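Local structure of topoisomerase I-like protein (Leishmania donovani, 2B9S) at residues Glu23-Asn28 against Cys143-Arg148; Arg149-Asn154 against Ala232-Val237; Thr185-Glu190 against His210-Leu215. The protein probably relaxes supercoiled DNA as the large subunit of a heterodimeric type IB topoisomerase, nicking and resealing one strand through a transient covalent enzyme-DNA link. All coordinates share one frame; numbering follows the deposited sequence.

Three contacts lie on the same side of the chain's centre, their centres 10 to 14 Å apart. Interactions 1 and 2, both partly buried, share one antiparallel sheet: the first pairs strand 25-26 with strand 142-145, the second joins the neighbouring strand 148-151 to the start of helix 236-266. Interaction 3 packs strand 185-187 of another sheet against a loop and is the most buried, although its Glu190 end reaches the surface; it adjoins interaction 1 through Leu25 O and Gly189 N. Backbone ladder bonds and an aspartate that takes two N-H groups make interaction 1, a carboxylate facing serines interaction 2, and an asparagine packed on tryptophan interaction 3, which also touches DNA phosphate.

Interaction 1: residues Glu23-Asn28 against Cys143-Arg148; sequences ETLAHN and CVWDGR
Asp146 OD1 accepts two backbone N-H groups in succession. Glu23 N comes in at 2.6 Å from OD1 on its syn lone pair, and Thr24 N lies 3.0 Å from the same oxygen, nearly in line with the C-O bond. Asp146 CG is anti to its own carbonyl carbon (chi1 -77°), beside the backbone N, whose N-H is given to Thr24 O. Asp146 is thus joined to 23-24 through both backbone and side chain, and Glu23's own carboxylate turns away to a salt bridge with Arg20. The pairing continues as an antiparallel ladder: Ala26 and Val144 form a hydrogen-bonded pair, with Val144 N 2.8 Å from Ala26 O, and Leu25 and Trp145 a non-hydrogen-bonded one. Strand 25-26 is an outer strand of this three-stranded sheet, and a type I' turn from Trp145 to Arg148 leads strand 142-145 into the next strand. On the face bearing Leu25 and Trp145, Leu25 CD1 rests 3.9 Å from Trp145 CE3, oblique to the indole, and also approaches Cys143 SG. Ala26 CB and Val144 CB meet on the other face. A water joins the turn to segment 23-28, 2.8 Å from Thr24 OG1, accepting from Gly147 N and donating weakly to Val144 O. Farther along, His27 CB packs 3.6 Å from Cys143 CB, while its NE2 donates to Asn187 O.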
loop_
_atom_site.group_PDB
_atom_site.type_symbol
_atom_site.label_atom_id
_atom_site.label_comp_id
_atom_site.label_asym_id
_atom_site.label_seq_id
_atom_site.Cartn_x
_atom_site.Cartn_y
_atom_site.Cartn_z
ATOM N N GLU D 23 -7.787 7.729 -25.055
ATOM C CA GLU D 23 -8.671 8.329 -26.066
ATOM C C GLU D 23 -10.058 7.750 -25.935
ATOM O O GLU D 23 -11.065 8.453 -26.071
ATOM C CB GLU D 23 -8.127 8.091 -27.483
ATOM C CG GLU D 23 -6.885 8.931 -27.791
ATOM C CD GLU D 23 -7.122 10.433 -27.589
ATOM O OE1 GLU D 23 -8.265 10.902 -27.851
ATOM O OE2 GLU D 23 -6.160 11.135 -27.174
ATOM N N THR D 24 -10.099 6.450 -25.676
ATOM C CA THR D 24 -11.361 5.768 -25.451
ATOM C C THR D 24 -11.275 4.865 -24.220
ATOM O O THR D 24 -10.242 4.239 -23.952
ATOM C CB THR D 24 -11.807 4.920 -26.673
ATOM O OG1 THR D 24 -10.796 3.960 -26.983
ATOM C CG2 THR D 24 -12.096 5.795 -27.897
ATOM N N LEU D 25 -12.382 4.797 -23.496
ATOM C CA LEU D 25 -12.496 3.948 -22.338
ATOM C C LEU D 25 -13.911 3.405 -22.192
ATOM O O LEU D 25 -14.866 4.160 -22.085
ATOM C CB LEU D 25 -12.048 4.715 -21.073
ATOM C CG LEU D 25 -11.969 4.016 -19.720
ATOM C CD1 LEU D 25 -11.169 2.702 -19.771
ATOM C CD2 LEU D 25 -11.405 5.001 -18.693
ATOM N N ALA D 26 -14.018 2.085 -22.178
ATOM C CA ALA D 26 -15.272 1.386 -21.989
ATOM C C ALA D 26 -15.144 0.351 -20.871
ATOM O O ALA D 26 -14.167 -0.403 -20.811
ATOM C CB ALA D 26 -15.700 0.700 -23.300
ATOM N N HIS D 27 -16.140 0.298 -19.991
ATOM C CA HIS D 27 -16.146 -0.677 -18.895
ATOM C C HIS D 27 -17.553 -0.811 -18.355
ATOM O O HIS D 27 -18.416 0.005 -18.653
ATOM C CB HIS D 27 -15.144 -0.291 -17.775
ATOM C CG HIS D 27 -15.463 1.007 -17.091
ATOM N ND1 HIS D 27 -16.319 1.093 -16.010
ATOM C CD2 HIS D 27 -15.045 2.272 -17.346
ATOM C CE1 HIS D 27 -16.420 2.356 -15.636
ATOM N NE2 HIS D 27 -15.654 3.090 -16.426
ATOM N N ASN D 28 -17.766 -1.844 -17.552
ATOM C CA ASN D 28 -19.083 -2.178 -17.016
ATOM C C ASN D 28 -19.345 -1.777 -15.558
ATOM O O ASN D 28 -20.297 -2.265 -14.954
ATOM C CB ASN D 28 -19.300 -3.688 -17.165
ATOM C CG ASN D 28 -19.346 -4.123 -18.616
ATOM O OD1 ASN D 28 -20.050 -3.523 -19.425
ATOM N ND2 ASN D 28 -18.608 -5.159 -18.948
ATOM N N CYS D 143 -11.923 -4.227 -19.079
ATOM C CA CYS D 143 -12.326 -2.984 -19.703
ATOM C C CYS D 143 -11.623 -2.885 -21.063
ATOM O O CYS D 143 -10.801 -3.733 -21.400
ATOM C CB CYS D 143 -11.977 -1.791 -18.794
ATOM S SG CYS D 143 -10.244 -1.345 -18.753
ATOM N N VAL D 144 -11.951 -1.859 -21.839
ATOM C CA VAL D 144 -11.275 -1.627 -23.104
ATOM C C VAL D 144 -10.696 -0.217 -23.063
ATOM O O VAL D 144 -11.424 0.773 -23.034
ATOM C CB VAL D 144 -12.215 -1.869 -24.357
ATOM C CG1 VAL D 144 -11.479 -1.585 -25.664
ATOM C CG2 VAL D 144 -12.746 -3.303 -24.376
ATOM N N TRP D 145 -9.369 -0.160 -23.030
ATOM C CA TRP D 145 -8.601 1.070 -22.904
ATOM C C TRP D 145 -7.906 1.273 -24.237
ATOM O O TRP D 145 -7.026 0.488 -24.599
ATOM C CB TRP D 145 -7.575 0.887 -21.776
ATOM C CG TRP D 145 -6.653 2.052 -21.494
ATOM C CD1 TRP D 145 -5.662 2.534 -22.303
ATOM C CD2 TRP D 145 -6.597 2.834 -20.286
ATOM N NE1 TRP D 145 -5.027 3.593 -21.701
ATOM C CE2 TRP D 145 -5.566 3.790 -20.456
ATOM C CE3 TRP D 145 -7.334 2.835 -19.087
ATOM C CZ2 TRP D 145 -5.240 4.737 -19.462
ATOM C CZ3 TRP D 145 -7.016 3.788 -18.100
ATOM C CH2 TRP D 145 -5.982 4.723 -18.302
ATOM N N ASP D 146 -8.295 2.328 -24.953
ATOM C CA ASP D 146 -7.790 2.625 -26.297
ATOM C C ASP D 146 -7.842 1.410 -27.249
ATOM O O ASP D 146 -6.867 1.122 -27.952
ATOM C CB ASP D 146 -6.361 3.177 -26.217
ATOM C CG ASP D 146 -6.307 4.626 -25.776
ATOM O OD1 ASP D 146 -7.360 5.280 -25.704
ATOM O OD2 ASP D 146 -5.192 5.117 -25.509
ATOM N N GLY D 147 -8.961 0.685 -27.236
ATOM C CA GLY D 147 -9.158 -0.482 -28.116
ATOM C C GLY D 147 -8.559 -1.794 -27.634
ATOM O O GLY D 147 -8.888 -2.857 -28.162
ATOM N N ARG D 148 -7.683 -1.729 -26.631
ATOM C CA ARG D 148 -7.081 -2.927 -26.040
ATOM C C ARG D 148 -7.828 -3.384 -24.780
ATOM O O ARG D 148 -8.208 -2.580 -23.918
ATOM C CB ARG D 148 -5.610 -2.695 -25.744
HETATM O O HOH W 1 -11.148 1.516 -25.761
#

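Interaction 2: residues Arg149-Asn154 against Ala232-Val237; sequences REQVAN and APSSSV
Glu150 faces Ser235 and Ser236 across the junction between a beta-strand and the first turn of a long helix: strand 148-151 ends a small antiparallel sheet, and Ser235 is the N-cap residue of helix 236-266. Glu150 CB starts 4.0 Å from Ser235 CB. CG is anti to the carbonyl carbon (chi1 -49°), and the bend at chi2 carries CD to within 3.7 Å of Ser236 N. The two carboxylate oxygens then take separate tasks. OE1 lies against the CA and CB of Ser235, takes a weak, long bond from Ser236 N, and accepts from a water that in turn accepts from Gln151 N and is hydrogen-bonded to Ser234 OG. Glu150 OE2 accepts from Ser236 OG at 2.7 Å, met on its syn side but 31° out of the carboxylate plane. A carboxylate this close to the amino end of a helix would probably be stabilised in its charged form by the helix dipole. Leu231 and Trp145 also pack on this largely buried side chain.

Beyond Glu150 the contact passes to the backbone. Ala232 N donates an almost straight bond of 3.0 Å to Gln151 O, although the donor stands 45° above the carbonyl plane. Ala232 CB touches Gln151 CB at 3.7 Å, and Ala153 CB packs on the Ala232 backbone. On the other segment, a type I turn from Ala232 to Ser235 leads into helix 236-266. Ala232 O receives two donors from the capping serine: Ser235 N, and Ser235 OG at 2.8 Å, which approaches nearly in line with the C=O.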
loop_
_atom_site.group_PDB
_atom_site.type_symbol
_atom_site.label_atom_id
_atom_site.label_comp_id
_atom_site.label_asym_id
_atom_site.label_seq_id
_atom_site.Cartn_x
_atom_site.Cartn_y
_atom_site.Cartn_z
ATOM N N ARG D 149 -8.051 -4.685 -24.689
ATOM C CA ARG D 149 -8.692 -5.279 -23.539
ATOM C C ARG D 149 -7.673 -5.331 -22.385
ATOM O O ARG D 149 -6.524 -5.788 -22.565
ATOM C CB ARG D 149 -9.170 -6.675 -23.910
ATOM C CG ARG D 149 -10.351 -7.174 -23.133
ATOM C CD ARG D 149 -10.392 -8.680 -23.254
ATOM N NE ARG D 149 -11.507 -9.290 -22.539
ATOM C CZ ARG D 149 -11.539 -10.575 -22.192
ATOM N NH1 ARG D 149 -10.518 -11.378 -22.498
ATOM N NH2 ARG D 149 -12.587 -11.063 -21.536
ATOM N N GLU D 150 -8.085 -4.831 -21.218
ATOM C CA GLU D 150 -7.238 -4.853 -20.023
ATOM C C GLU D 150 -8.025 -5.386 -18.830
ATOM O O GLU D 150 -9.226 -5.154 -18.713
ATOM C CB GLU D 150 -6.675 -3.458 -19.704
ATOM C CG GLU D 150 -6.032 -2.717 -20.882
ATOM C CD GLU D 150 -4.566 -3.090 -21.150
ATOM O OE1 GLU D 150 -4.049 -4.087 -20.599
ATOM O OE2 GLU D 150 -3.926 -2.375 -21.950
ATOM N N GLN D 151 -7.348 -6.124 -17.960
ATOM C CA GLN D 151 -7.955 -6.542 -16.701
ATOM C C GLN D 151 -8.129 -5.328 -15.769
ATOM O O GLN D 151 -7.288 -4.438 -15.740
ATOM C CB GLN D 151 -7.110 -7.617 -16.020
ATOM C CG GLN D 151 -7.765 -8.967 -16.005
ATOM C CD GLN D 151 -6.796 -10.107 -15.709
ATOM O OE1 GLN D 151 -5.591 -9.899 -15.566
ATOM N NE2 GLN D 151 -7.327 -11.323 -15.624
ATOM N N VAL D 152 -9.251 -5.310 -15.059
ATOM C CA VAL D 152 -9.536 -4.364 -13.981
ATOM C C VAL D 152 -9.168 -5.046 -12.647
ATOM O O VAL D 152 -9.433 -6.239 -12.464
ATOM C CB VAL D 152 -11.009 -3.977 -13.999
ATOM C CG1 VAL D 152 -11.297 -2.903 -12.996
ATOM C CG2 VAL D 152 -11.400 -3.517 -15.394
ATOM N N ALA D 153 -8.534 -4.309 -11.735
ATOM C CA ALA D 153 -8.015 -4.932 -10.506
ATOM C C ALA D 153 -9.044 -5.074 -9.382
ATOM O O ALA D 153 -9.355 -6.191 -8.969
ATOM C CB ALA D 153 -6.733 -4.237 -10.013
ATOM N N ASN D 154 -9.573 -3.960 -8.885
ATOM C CA ASN D 154 -10.447 -3.999 -7.700
ATOM C C ASN D 154 -11.895 -3.586 -8.015
ATOM O O ASN D 154 -12.443 -2.671 -7.391
ATOM C CB ASN D 154 -9.840 -3.161 -6.549
ATOM C CG ASN D 154 -9.598 -1.699 -6.944
ATOM O OD1 ASN D 154 -9.021 -1.413 -8.002
ATOM N ND2 ASN D 154 -10.044 -0.768 -6.099
ATOM N N ALA D 232 -5.396 -3.651 -13.595
ATOM C CA ALA D 232 -4.498 -4.650 -13.038
ATOM C C ALA D 232 -3.055 -4.334 -13.431
ATOM O O ALA D 232 -2.826 -3.654 -14.423
ATOM C CB ALA D 232 -4.898 -6.043 -13.516
ATOM N N PRO D 233 -2.074 -4.809 -12.642
ATOM C CA PRO D 233 -0.658 -4.530 -12.952
ATOM C C PRO D 233 -0.201 -5.076 -14.318
ATOM O O PRO D 233 0.755 -4.542 -14.894
ATOM C CB PRO D 233 0.110 -5.195 -11.798
ATOM C CG PRO D 233 -0.912 -5.509 -10.739
ATOM C CD PRO D 233 -2.242 -5.609 -11.414
ATOM N N SER D 234 -0.899 -6.106 -14.826
ATOM C CA SER D 234 -0.687 -6.658 -16.187
ATOM C C SER D 234 -1.087 -5.719 -17.327
ATOM O O SER D 234 -0.723 -5.949 -18.490
ATOM C CB SER D 234 -1.385 -8.022 -16.362
ATOM O OG SER D 234 -2.805 -7.924 -16.305
ATOM N N SER D 235 -1.828 -4.662 -17.009
ATOM C CA SER D 235 -2.241 -3.683 -18.025
ATOM C C SER D 235 -1.075 -2.831 -18.530
ATOM O O SER D 235 -0.068 -2.659 -17.844
ATOM C CB SER D 235 -3.389 -2.795 -17.503
ATOM O OG SER D 235 -2.923 -1.855 -16.548
ATOM N N SER D 236 -1.216 -2.279 -19.725
ATOM C CA SER D 236 -0.134 -1.510 -20.321
ATOM C C SER D 236 0.071 -0.158 -19.660
ATOM O O SER D 236 1.194 0.343 -19.619
ATOM C CB SER D 236 -0.329 -1.360 -21.839
ATOM O OG SER D 236 -1.622 -0.902 -22.144
ATOM N N VAL D 237 -1.003 0.435 -19.146
ATOM C CA VAL D 237 -0.893 1.722 -18.448
ATOM C C VAL D 237 -0.079 1.569 -17.154
ATOM O O VAL D 237 0.635 2.487 -16.762
ATOM C CB VAL D 237 -2.283 2.420 -18.197
ATOM C CG1 VAL D 237 -3.130 1.664 -17.181
ATOM C CG2 VAL D 237 -2.074 3.876 -17.733
HETATM O O HOH W 2 -4.533 -6.469 -18.441
#

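Interaction 3: residues Thr185-Glu190 against His210-Leu215; sequences TINIGE and HTVTWL. With nucleotides of chain A.
Asn187 packs its CB against the six-membered ring of Trp214, 3.5 Å from CZ3. CG stands anti to the backbone N (chi1 -168°), over the ring; ND2 donates to Trp214 O at 3.1 Å, nearly in line with that carbonyl and close to the amide's own plane. Asn187 OD1 accepts from Asp209 N and Gln207 NE2, while Asn187 N donates to Leu215 O at 2.9 Å, so this buried residue is gripped by backbone and side chain alike. Val212 CG2 lies over an indole face toward its rim, 3.5 Å from Asn187 ND2. The outer end is sparser: His210 NE2 donates one bent bond to OE2 of the exposed Glu190 at 2.6 Å, from above the carboxylate plane, the carboxylate and imidazole planes 66° apart. The strand 185-187 thus backs the loop between strands 205-207 and 216-219 in the DNA-binding fragment. On the loop's DNA side, Thr213 N and OG1 both donate to OP2 of DC8 of chain A, OG1 at 2.7 Å, while Trp214 NE1 comes near DA7 of chain A. Two neutral donors on one phosphate oxygen are consistent with a grip on the DNA backbone that does not depend on base sequence.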
loop_
_atom_site.group_PDB
_atom_site.type_symbol
_atom_site.label_atom_id
_atom_site.label_comp_id
_atom_site.label_asym_id
_atom_site.label_seq_id
_atom_site.Cartn_x
_atom_site.Cartn_y
_atom_site.Cartn_z
ATOM N N THR D 185 -18.603 7.661 -8.219
ATOM C CA THR D 185 -18.410 8.457 -9.435
ATOM C C THR D 185 -17.809 7.522 -10.481
ATOM O O THR D 185 -16.814 6.833 -10.227
ATOM C CB THR D 185 -17.491 9.687 -9.178
ATOM O OG1 THR D 185 -18.091 10.525 -8.179
ATOM C CG2 THR D 185 -17.284 10.523 -10.442
ATOM N N ILE D 186 -18.444 7.486 -11.645
ATOM C CA ILE D 186 -17.979 6.689 -12.778
ATOM C C ILE D 186 -17.142 7.570 -13.705
ATOM O O ILE D 186 -17.539 8.684 -14.059
ATOM C CB ILE D 186 -19.184 6.043 -13.520
ATOM C CG1 ILE D 186 -19.869 4.989 -12.628
ATOM C CG2 ILE D 186 -18.760 5.472 -14.866
ATOM C CD1 ILE D 186 -19.196 3.606 -12.555
ATOM N N ASN D 187 -15.948 7.087 -14.044
ATOM C CA ASN D 187 -15.116 7.737 -15.054
ATOM C C ASN D 187 -15.039 6.833 -16.273
ATOM O O ASN D 187 -14.569 5.694 -16.180
ATOM C CB ASN D 187 -13.706 8.035 -14.545
ATOM C CG ASN D 187 -12.938 8.961 -15.469
ATOM O OD1 ASN D 187 -13.379 10.060 -15.742
ATOM N ND2 ASN D 187 -11.784 8.523 -15.935
ATOM N N ILE D 188 -15.506 7.360 -17.406
ATOM C CA ILE D 188 -15.662 6.594 -18.647
ATOM C C ILE D 188 -15.552 7.511 -19.893
ATOM O O ILE D 188 -15.590 8.739 -19.761
ATOM C CB ILE D 188 -17.012 5.820 -18.602
ATOM C CG1 ILE D 188 -16.975 4.580 -19.502
ATOM C CG2 ILE D 188 -18.209 6.770 -18.777
ATOM C CD1 ILE D 188 -18.081 3.616 -19.263
ATOM N N GLY D 189 -15.414 6.924 -21.088
ATOM C CA GLY D 189 -15.382 7.711 -22.337
ATOM C C GLY D 189 -16.715 8.344 -22.689
ATOM O O GLY D 189 -17.761 7.748 -22.459
ATOM N N GLU D 190 -16.675 9.551 -23.251
ATOM C CA GLU D 190 -17.879 10.281 -23.709
ATOM C C GLU D 190 -18.827 9.457 -24.600
ATOM O O GLU D 190 -20.033 9.653 -24.574
ATOM C CB GLU D 190 -17.507 11.536 -24.518
ATOM C CG GLU D 190 -16.349 12.358 -24.027
ATOM C CD GLU D 190 -15.013 11.789 -24.456
ATOM O OE1 GLU D 190 -14.527 12.100 -25.576
ATOM O OE2 GLU D 190 -14.457 11.023 -23.653
ATOM N N HIS D 210 -10.068 12.334 -19.281
ATOM C CA HIS D 210 -9.001 11.643 -20.037
ATOM C C HIS D 210 -7.627 11.798 -19.377
ATOM O O HIS D 210 -6.648 11.195 -19.821
ATOM C CB HIS D 210 -8.912 12.172 -21.483
ATOM C CG HIS D 210 -10.094 11.844 -22.359
ATOM N ND1 HIS D 210 -10.043 10.895 -23.359
ATOM C CD2 HIS D 210 -11.333 12.388 -22.427
ATOM C CE1 HIS D 210 -11.207 10.844 -23.980
ATOM N NE2 HIS D 210 -12.006 11.742 -23.435
ATOM N N THR D 211 -7.557 12.615 -18.323
ATOM C CA THR D 211 -6.297 12.909 -17.628
ATOM C C THR D 211 -6.090 12.031 -16.393
ATOM O O THR D 211 -5.063 12.161 -15.701
ATOM C CB THR D 211 -6.191 14.400 -17.206
ATOM O OG1 THR D 211 -7.242 14.715 -16.276
ATOM C CG2 THR D 211 -6.278 15.336 -18.422
ATOM N N VAL D 212 -7.057 11.147 -16.119
ATOM C CA VAL D 212 -6.946 10.168 -15.015
ATOM C C VAL D 212 -7.083 8.715 -15.504
ATOM O O VAL D 212 -7.529 8.489 -16.629
ATOM C CB VAL D 212 -7.901 10.509 -13.778
ATOM C CG1 VAL D 212 -7.590 11.916 -13.235
ATOM C CG2 VAL D 212 -9.391 10.366 -14.122
ATOM N N THR D 213 -6.707 7.749 -14.656
ATOM C CA THR D 213 -6.578 6.325 -15.029
ATOM C C THR D 213 -7.573 5.428 -14.292
ATOM O O THR D 213 -7.504 4.189 -14.386
ATOM C CB THR D 213 -5.174 5.741 -14.705
ATOM O OG1 THR D 213 -4.967 5.741 -13.283
ATOM C CG2 THR D 213 -4.066 6.501 -15.373
ATOM N N TRP D 214 -8.468 6.044 -13.521
ATOM C CA TRP D 214 -9.416 5.291 -12.711
ATOM C C TRP D 214 -10.778 5.191 -13.370
ATOM O O TRP D 214 -11.161 6.089 -14.139
ATOM C CB TRP D 214 -9.533 5.878 -11.297
ATOM C CG TRP D 214 -9.853 7.351 -11.160
ATOM C CD1 TRP D 214 -8.952 8.373 -10.968
ATOM C CD2 TRP D 214 -11.167 7.961 -11.083
ATOM N NE1 TRP D 214 -9.625 9.569 -10.824
ATOM C CE2 TRP D 214 -10.976 9.339 -10.880
ATOM C CE3 TRP D 214 -12.472 7.471 -11.177
ATOM C CZ2 TRP D 214 -12.040 10.233 -10.782
ATOM C CZ3 TRP D 214 -13.525 8.352 -11.074
ATOM C CH2 TRP D 214 -13.310 9.717 -10.869
ATOM N N LEU D 215 -11.499 4.103 -13.071
ATOM C CA LEU D 215 -12.796 3.837 -13.701
ATOM C C LEU D 215 -13.954 4.199 -12.779
ATOM O O LEU D 215 -15.087 4.449 -13.230
ATOM C CB LEU D 215 -12.926 2.358 -14.119
ATOM C CG LEU D 215 -11.734 1.651 -14.764
ATOM C CD1 LEU D 215 -12.065 0.196 -15.215
ATOM C CD2 LEU D 215 -11.143 2.456 -15.902
ATOM P P DC A 8 -4.138 8.956 -11.764
ATOM O OP1 DC A 8 -3.709 10.066 -12.591
ATOM O OP2 DC A 8 -5.367 8.210 -12.164
ATOM O "O5'" DC A 8 -3.113 7.748 -11.528
ATOM C "C5'" DC A 8 -1.755 7.834 -11.344
ATOM C "C4'" DC A 8 -1.275 7.367 -9.957
ATOM O "O4'" DC A 8 -2.096 7.778 -8.847
ATOM C "C3'" DC A 8 -1.037 5.903 -9.644
ATOM O "O3'" DC A 8 0.056 5.412 -10.437
ATOM C "C2'" DC A 8 -0.609 6.071 -8.183
ATOM C "C1'" DC A 8 -1.334 7.345 -7.735
ATOM N N1 DC A 8 -2.197 7.102 -6.527
ATOM C C2 DC A 8 -1.574 7.103 -5.267
ATOM O O2 DC A 8 -0.356 7.319 -5.193
ATOM N N3 DC A 8 -2.324 6.873 -4.161
ATOM C C4 DC A 8 -3.640 6.641 -4.273
ATOM N N4 DC A 8 -4.310 6.432 -3.134
ATOM C C5 DC A 8 -4.307 6.618 -5.554
ATOM C C6 DC A 8 -3.546 6.844 -6.650
ATOM P P DA A 7 -8.907 12.606 -8.859
ATOM O OP1 DA A 7 -9.309 13.090 -10.200
ATOM O OP2 DA A 7 -9.804 11.775 -8.031
ATOM O "O5'" DA A 7 -7.554 11.808 -9.041
ATOM C "C5'" DA A 7 -6.427 12.438 -9.593
ATOM C "C4'" DA A 7 -5.234 11.507 -9.514
ATOM O "O4'" DA A 7 -4.643 11.648 -8.200
ATOM C "C3'" DA A 7 -5.476 10.004 -9.700
ATOM O "O3'" DA A 7 -4.295 9.480 -10.270
ATOM C "C2'" DA A 7 -5.495 9.480 -8.290
ATOM C "C1'" DA A 7 -4.378 10.357 -7.712
ATOM N N9 DA A 7 -4.355 10.368 -6.245
ATOM C C8 DA A 7 -5.452 10.364 -5.441
ATOM N N7 DA A 7 -5.149 10.361 -4.181
ATOM C C5 DA A 7 -3.784 10.342 -4.140
ATOM C C6 DA A 7 -2.891 10.330 -3.066
ATOM N N6 DA A 7 -3.298 10.320 -1.787
ATOM N N1 DA A 7 -1.580 10.310 -3.361
ATOM C C2 DA A 7 -1.204 10.341 -4.646
ATOM N N3 DA A 7 -1.967 10.336 -5.739
ATOM C C4 DA A 7 -3.262 10.342 -5.412
#